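PDB 3VU4: KmHsv2 from Kluyveromyces marxianus, which probably binds phosphoinositides as a seven-bladed beta-propeller of the PROPPIN family, related to the autophagy protein Atg18. Local coordinates for residues M246-S249 and K254-V257; Q29-L34 and L203-D208. All coordinates share one frame; numbering follows the deposited sequence.

Interaction 1: M246-S249 and K254-V257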
loop_
_atom_site.group_PDB
_atom_site.type_symbol
_atom_site.label_atom_id
_atom_site.label_comp_id
_atom_site.label_asym_id
_atom_site.label_seq_id
_atom_site.Cartn_x
_atom_site.Cartn_y
_atom_site.Cartn_z
ATOM N N MET A 246 -5.148 2.655 -1.645
ATOM C CA MET A 246 -5.892 1.463 -2.015
ATOM C C MET A 246 -5.102 0.281 -1.484
ATOM O O MET A 246 -3.924 0.133 -1.797
ATOM C CB MET A 246 -6.011 1.425 -3.535
ATOM C CG MET A 246 -6.543 0.160 -4.113
ATOM S SD MET A 246 -7.066 0.471 -5.806
ATOM C CE MET A 246 -5.485 0.632 -6.641
ATOM N N LYS A 247 -5.754 -0.541 -0.663
ATOM C CA LYS A 247 -5.116 -1.704 -0.043
ATOM C C LYS A 247 -6.009 -2.963 -0.072
ATOM O O LYS A 247 -7.243 -2.865 -0.085
ATOM C CB LYS A 247 -4.738 -1.341 1.388
ATOM C CG LYS A 247 -3.257 -1.166 1.637
ATOM C CD LYS A 247 -2.577 -0.316 0.588
ATOM C CE LYS A 247 -1.140 -0.006 0.987
ATOM N NZ LYS A 247 -1.046 0.856 2.212
ATOM N N TRP A 248 -5.374 -4.136 -0.081
ATOM C CA TRP A 248 -6.065 -5.436 -0.148
ATOM C C TRP A 248 -6.248 -6.109 1.209
ATOM O O TRP A 248 -5.366 -6.035 2.063
ATOM C CB TRP A 248 -5.273 -6.421 -1.017
ATOM C CG TRP A 248 -5.199 -6.148 -2.506
ATOM C CD1 TRP A 248 -4.328 -5.313 -3.155
ATOM C CD2 TRP A 248 -5.945 -6.822 -3.532
ATOM N NE1 TRP A 248 -4.476 -5.435 -4.518
ATOM C CE2 TRP A 248 -5.463 -6.352 -4.778
ATOM C CE3 TRP A 248 -6.974 -7.776 -3.516
ATOM C CZ2 TRP A 248 -5.969 -6.815 -6.004
ATOM C CZ3 TRP A 248 -7.481 -8.235 -4.729
ATOM C CH2 TRP A 248 -6.977 -7.750 -5.959
ATOM N N SER A 249 -7.372 -6.789 1.413
ATOM C CA SER A 249 -7.570 -7.488 2.684
ATOM C C SER A 249 -6.596 -8.669 2.680
ATOM O O SER A 249 -6.144 -9.106 1.624
ATOM C CB SER A 249 -9.021 -7.957 2.842
ATOM O OG SER A 249 -9.413 -8.811 1.783
ATOM N N LYS A 254 -11.187 -8.512 -0.357
ATOM C CA LYS A 254 -11.705 -7.162 -0.504
ATOM C C LYS A 254 -10.636 -6.128 -0.768
ATOM O O LYS A 254 -9.476 -6.280 -0.389
ATOM C CB LYS A 254 -12.511 -6.772 0.730
ATOM C CG LYS A 254 -13.786 -7.562 0.853
ATOM C CD LYS A 254 -14.423 -7.390 2.203
ATOM C CE LYS A 254 -15.498 -8.452 2.417
ATOM N NZ LYS A 254 -14.920 -9.834 2.354
ATOM N N LEU A 255 -11.052 -5.069 -1.437
ATOM C CA LEU A 255 -10.160 -3.980 -1.775
ATOM C C LEU A 255 -10.730 -2.705 -1.142
ATOM O O LEU A 255 -11.901 -2.376 -1.356
ATOM C CB LEU A 255 -10.105 -3.850 -3.292
ATOM C CG LEU A 255 -9.067 -2.964 -3.950
ATOM C CD1 LEU A 255 -7.684 -3.383 -3.506
ATOM C CD2 LEU A 255 -9.216 -3.093 -5.448
ATOM N N ALA A 256 -9.921 -2.016 -0.337
ATOM C CA ALA A 256 -10.364 -0.770 0.295
ATOM C C ALA A 256 -9.738 0.410 -0.424
ATOM O O ALA A 256 -8.562 0.379 -0.786
ATOM C CB ALA A 256 -9.986 -0.735 1.777
ATOM N N VAL A 257 -10.540 1.439 -0.641
ATOM C CA VAL A 257 -10.076 2.651 -1.296
ATOM C C VAL A 257 -10.506 3.863 -0.471
ATOM O O VAL A 257 -11.636 3.920 0.025
ATOM C CB VAL A 257 -10.675 2.791 -2.723
ATOM C CG1 VAL A 257 -10.272 4.133 -3.344
ATOM C CG2 VAL A 257 -10.199 1.656 -3.597
HETATM O O HOH W 1 -11.684 -9.672 3.052
#
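The indole of Trp-248 carries methyl CD1 of Leu-255 on one face. That methyl stands 3.7 Å from the centroid of the five-membered ring, only 3° off the normal, a clean CH-pi contact. The beta carbon of Asn-204 lies over the opposite face, and at the rim NE1 donates to Arg-202 O. Leu-255 reaches the ring because its CG swings anti to the backbone N (chi1 -169°), carrying the branch across to the partner strand; the same CD1 also lies 3.8 Å from Met-246 CG. Farther along, the Met-246 and Val-257 side chains run side by side, with SD 4.0 Å from CG2. Replacing Trp-248 by an alanine would probably leave Leu-255 CD1 without its aromatic platform, deprive Arg-202 O of its indole N-H and open a gap between the sheets.

The backbones pair antiparallel. Lys-247 and Ala-256 exchange two bonds, Lys-247 N to Ala-256 O at 3.0 Å and Ala-256 N to Lys-247 O at 2.8 Å, the second nearly straight; Trp-313 NE1 is another donor to Lys-247 O. At the turn end, Ser-249 N gives to Lys-254 O at 2.8 Å, while Lys-254 N returns its bond to the side chain, Ser-249 OG, at 2.8 Å and 169°. Asp-251 OD1 and a water 2.7 Å from Ser-249 OG also hold this hydroxyl.

Met-246, Trp-248, Leu-255 and Val-257 share one face, packed on strands 209-214 and 219-224, whereas Ala-256 on the other face meets strand 310-313. This is the first hairpin of a four-stranded propeller blade, sandwiched between its two neighbours.

Interaction 2: Q29-L34 and L203-D208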
loop_
_atom_site.group_PDB
_atom_site.type_symbol
_atom_site.label_atom_id
_atom_site.label_comp_id
_atom_site.label_asym_id
_atom_site.label_seq_id
_atom_site.Cartn_x
_atom_site.Cartn_y
_atom_site.Cartn_z
ATOM N N GLN A 29 6.373 -4.778 5.149
ATOM C CA GLN A 29 5.828 -5.701 4.153
ATOM C C GLN A 29 4.586 -6.546 4.478
ATOM O O GLN A 29 3.834 -6.883 3.572
ATOM C CB GLN A 29 6.944 -6.611 3.644
ATOM C CG GLN A 29 8.169 -5.865 3.078
ATOM C CD GLN A 29 8.930 -5.068 4.134
ATOM O OE1 GLN A 29 8.954 -5.435 5.308
ATOM N NE2 GLN A 29 9.568 -3.987 3.715
ATOM N N ASP A 30 4.353 -6.892 5.741
ATOM C CA ASP A 30 3.174 -7.686 6.080
ATOM C C ASP A 30 2.143 -6.883 6.889
ATOM O O ASP A 30 1.194 -7.446 7.442
ATOM C CB ASP A 30 3.585 -8.940 6.860
ATOM C CG ASP A 30 3.960 -8.640 8.299
ATOM O OD1 ASP A 30 4.742 -7.691 8.527
ATOM O OD2 ASP A 30 3.480 -9.355 9.204
ATOM N N GLN A 31 2.334 -5.568 6.947
ATOM C CA GLN A 31 1.436 -4.669 7.674
ATOM C C GLN A 31 1.213 -5.003 9.139
ATOM O O GLN A 31 0.092 -4.907 9.630
ATOM C CB GLN A 31 0.068 -4.596 7.006
ATOM C CG GLN A 31 0.013 -3.729 5.789
ATOM C CD GLN A 31 0.340 -4.481 4.540
ATOM O OE1 GLN A 31 0.309 -3.921 3.445
ATOM N NE2 GLN A 31 0.647 -5.765 4.685
ATOM N N SER A 32 2.265 -5.397 9.841
ATOM C CA SER A 32 2.125 -5.704 11.253
ATOM C C SER A 32 2.809 -4.583 12.027
ATOM O O SER A 32 2.644 -4.446 13.240
ATOM C CB SER A 32 2.760 -7.061 11.570
ATOM O OG SER A 32 4.103 -7.126 11.126
ATOM N N CYS A 33 3.569 -3.770 11.296
ATOM C CA CYS A 33 4.288 -2.641 11.879
ATOM C C CYS A 33 4.220 -1.409 10.994
ATOM O O CYS A 33 4.027 -1.501 9.777
ATOM C CB CYS A 33 5.765 -2.985 12.091
ATOM S SG CYS A 33 6.084 -4.243 13.325
ATOM N N LEU A 34 4.399 -0.255 11.628
ATOM C CA LEU A 34 4.403 1.030 10.944
ATOM C C LEU A 34 5.649 1.768 11.396
ATOM O O LEU A 34 5.951 1.798 12.587
ATOM C CB LEU A 34 3.175 1.862 11.329
ATOM C CG LEU A 34 3.187 3.335 10.891
ATOM C CD1 LEU A 34 2.896 3.449 9.395
ATOM C CD2 LEU A 34 2.149 4.099 11.688
ATOM N N LEU A 203 -0.418 -4.535 -5.352
ATOM C CA LEU A 203 -0.323 -5.986 -5.363
ATOM C C LEU A 203 -1.037 -6.538 -4.135
ATOM O O LEU A 203 -1.018 -5.913 -3.071
ATOM C CB LEU A 203 1.141 -6.423 -5.319
ATOM C CG LEU A 203 1.992 -6.198 -6.569
ATOM C CD1 LEU A 203 3.452 -6.476 -6.249
ATOM C CD2 LEU A 203 1.505 -7.097 -7.696
ATOM N N ASN A 204 -1.685 -7.693 -4.282
ATOM C CA ASN A 204 -2.347 -8.310 -3.143
ATOM C C ASN A 204 -1.281 -9.111 -2.381
ATOM O O ASN A 204 -0.157 -9.268 -2.862
ATOM C CB ASN A 204 -3.539 -9.183 -3.593
ATOM C CG ASN A 204 -3.136 -10.359 -4.490
ATOM O OD1 ASN A 204 -2.016 -10.433 -5.003
ATOM N ND2 ASN A 204 -4.078 -11.279 -4.696
ATOM N N ARG A 205 -1.619 -9.571 -1.182
ATOM C CA ARG A 205 -0.697 -10.322 -0.331
ATOM C C ARG A 205 0.176 -11.347 -1.049
ATOM O O ARG A 205 1.398 -11.349 -0.893
ATOM C CB ARG A 205 -1.484 -11.032 0.762
ATOM C CG ARG A 205 -1.319 -10.467 2.143
ATOM C CD ARG A 205 -0.410 -11.333 2.995
ATOM N NE ARG A 205 -0.735 -11.209 4.419
ATOM C CZ ARG A 205 -0.801 -10.054 5.082
ATOM N NH1 ARG A 205 -0.565 -8.906 4.453
ATOM N NH2 ARG A 205 -1.113 -10.043 6.377
ATOM N N LYS A 206 -0.456 -12.225 -1.821
ATOM C CA LYS A 206 0.256 -13.267 -2.546
ATOM C C LYS A 206 0.971 -12.778 -3.804
ATOM O O LYS A 206 1.851 -13.465 -4.322
ATOM C CB LYS A 206 -0.714 -14.379 -2.929
ATOM C CG LYS A 206 -1.393 -15.036 -1.749
ATOM C CD LYS A 206 -2.504 -15.969 -2.204
ATOM C CE LYS A 206 -3.231 -16.570 -1.011
ATOM N NZ LYS A 206 -4.484 -17.268 -1.419
ATOM N N SER A 207 0.590 -11.604 -4.294
ATOM C CA SER A 207 1.182 -11.025 -5.498
ATOM C C SER A 207 0.670 -11.680 -6.771
ATOM O O SER A 207 1.264 -11.517 -7.833
ATOM C CB SER A 207 2.711 -11.119 -5.468
ATOM O OG SER A 207 3.268 -10.154 -4.595
ATOM N N ASP A 208 -0.424 -12.422 -6.667
ATOM C CA ASP A 208 -0.994 -13.075 -7.834
ATOM C C ASP A 208 -1.975 -12.152 -8.547
ATOM O O ASP A 208 -2.442 -12.458 -9.641
ATOM C CB ASP A 208 -1.677 -14.387 -7.440
ATOM C CG ASP A 208 -2.700 -14.208 -6.349
ATOM O OD1 ASP A 208 -3.880 -14.539 -6.577
ATOM O OD2 ASP A 208 -2.331 -13.741 -5.253
#
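Arg-205 extends its guanidinium to the 29-34 loop, where amide nitrogen NE2 of Gln-31 lies 3.4 Å from NH1, approaching the guanidinium edge-on, almost level with it. The Gln-31 chain bends at its second torsion (chi2 89°), bringing its amide alongside. NE2 and NH1 are both donors, so this is proximity and not a hydrogen bond; the two flat groups lie just 20° apart where the side chains pass one another. Asp-30 O sits obliquely to the guanidinium, 3.6 Å from NH2. The Asp-30 carboxylate is farther off, OD2 being 5.4 Å from NH2, and can probably exert only a general electrostatic pull on the arginine.

The contact is thin and lies at the surface, between loops that each join the first and second strands of a blade. These blades, the first and fifth of the beta-propeller, are not neighbours, and the loops face each other over one end of its central channel.

Behind Asp-30, Ser-32 OG donates to OD1 at 2.7 Å, meeting the syn side 23° out of the carboxylate plane. Gln-29 ties this loop to the second blade, its amide bonding to His-68 N and Met-66 O. Arg-205 rides on a type I turn from Asn-204 to Ser-207, closed by Ser-207 N to Asn-204 O at 2.8 Å. Asn-204 OD1 accepts from Met-209 N, and Ser-207 OG bonds to Ser-146 O in the fourth blade.

In the fold
The two interactions have centres about 11 Å apart and meet through the 203-208 turn. Trp-248 of interaction 1 packs on that turn, its CD1 lying 3.4 Å from Leu-203 O. The arginine that reaches for the first blade therefore springs from a turn backed by the indole of the sixth. Arg-205 also touches Thr-250, in the bend between the segments of interaction 1. One contact is buried hairpin pairing within a blade; the other is a sparse surface approach between distant blades. Neither contact includes a bound ligand; together they join blades six, five and one of the propeller.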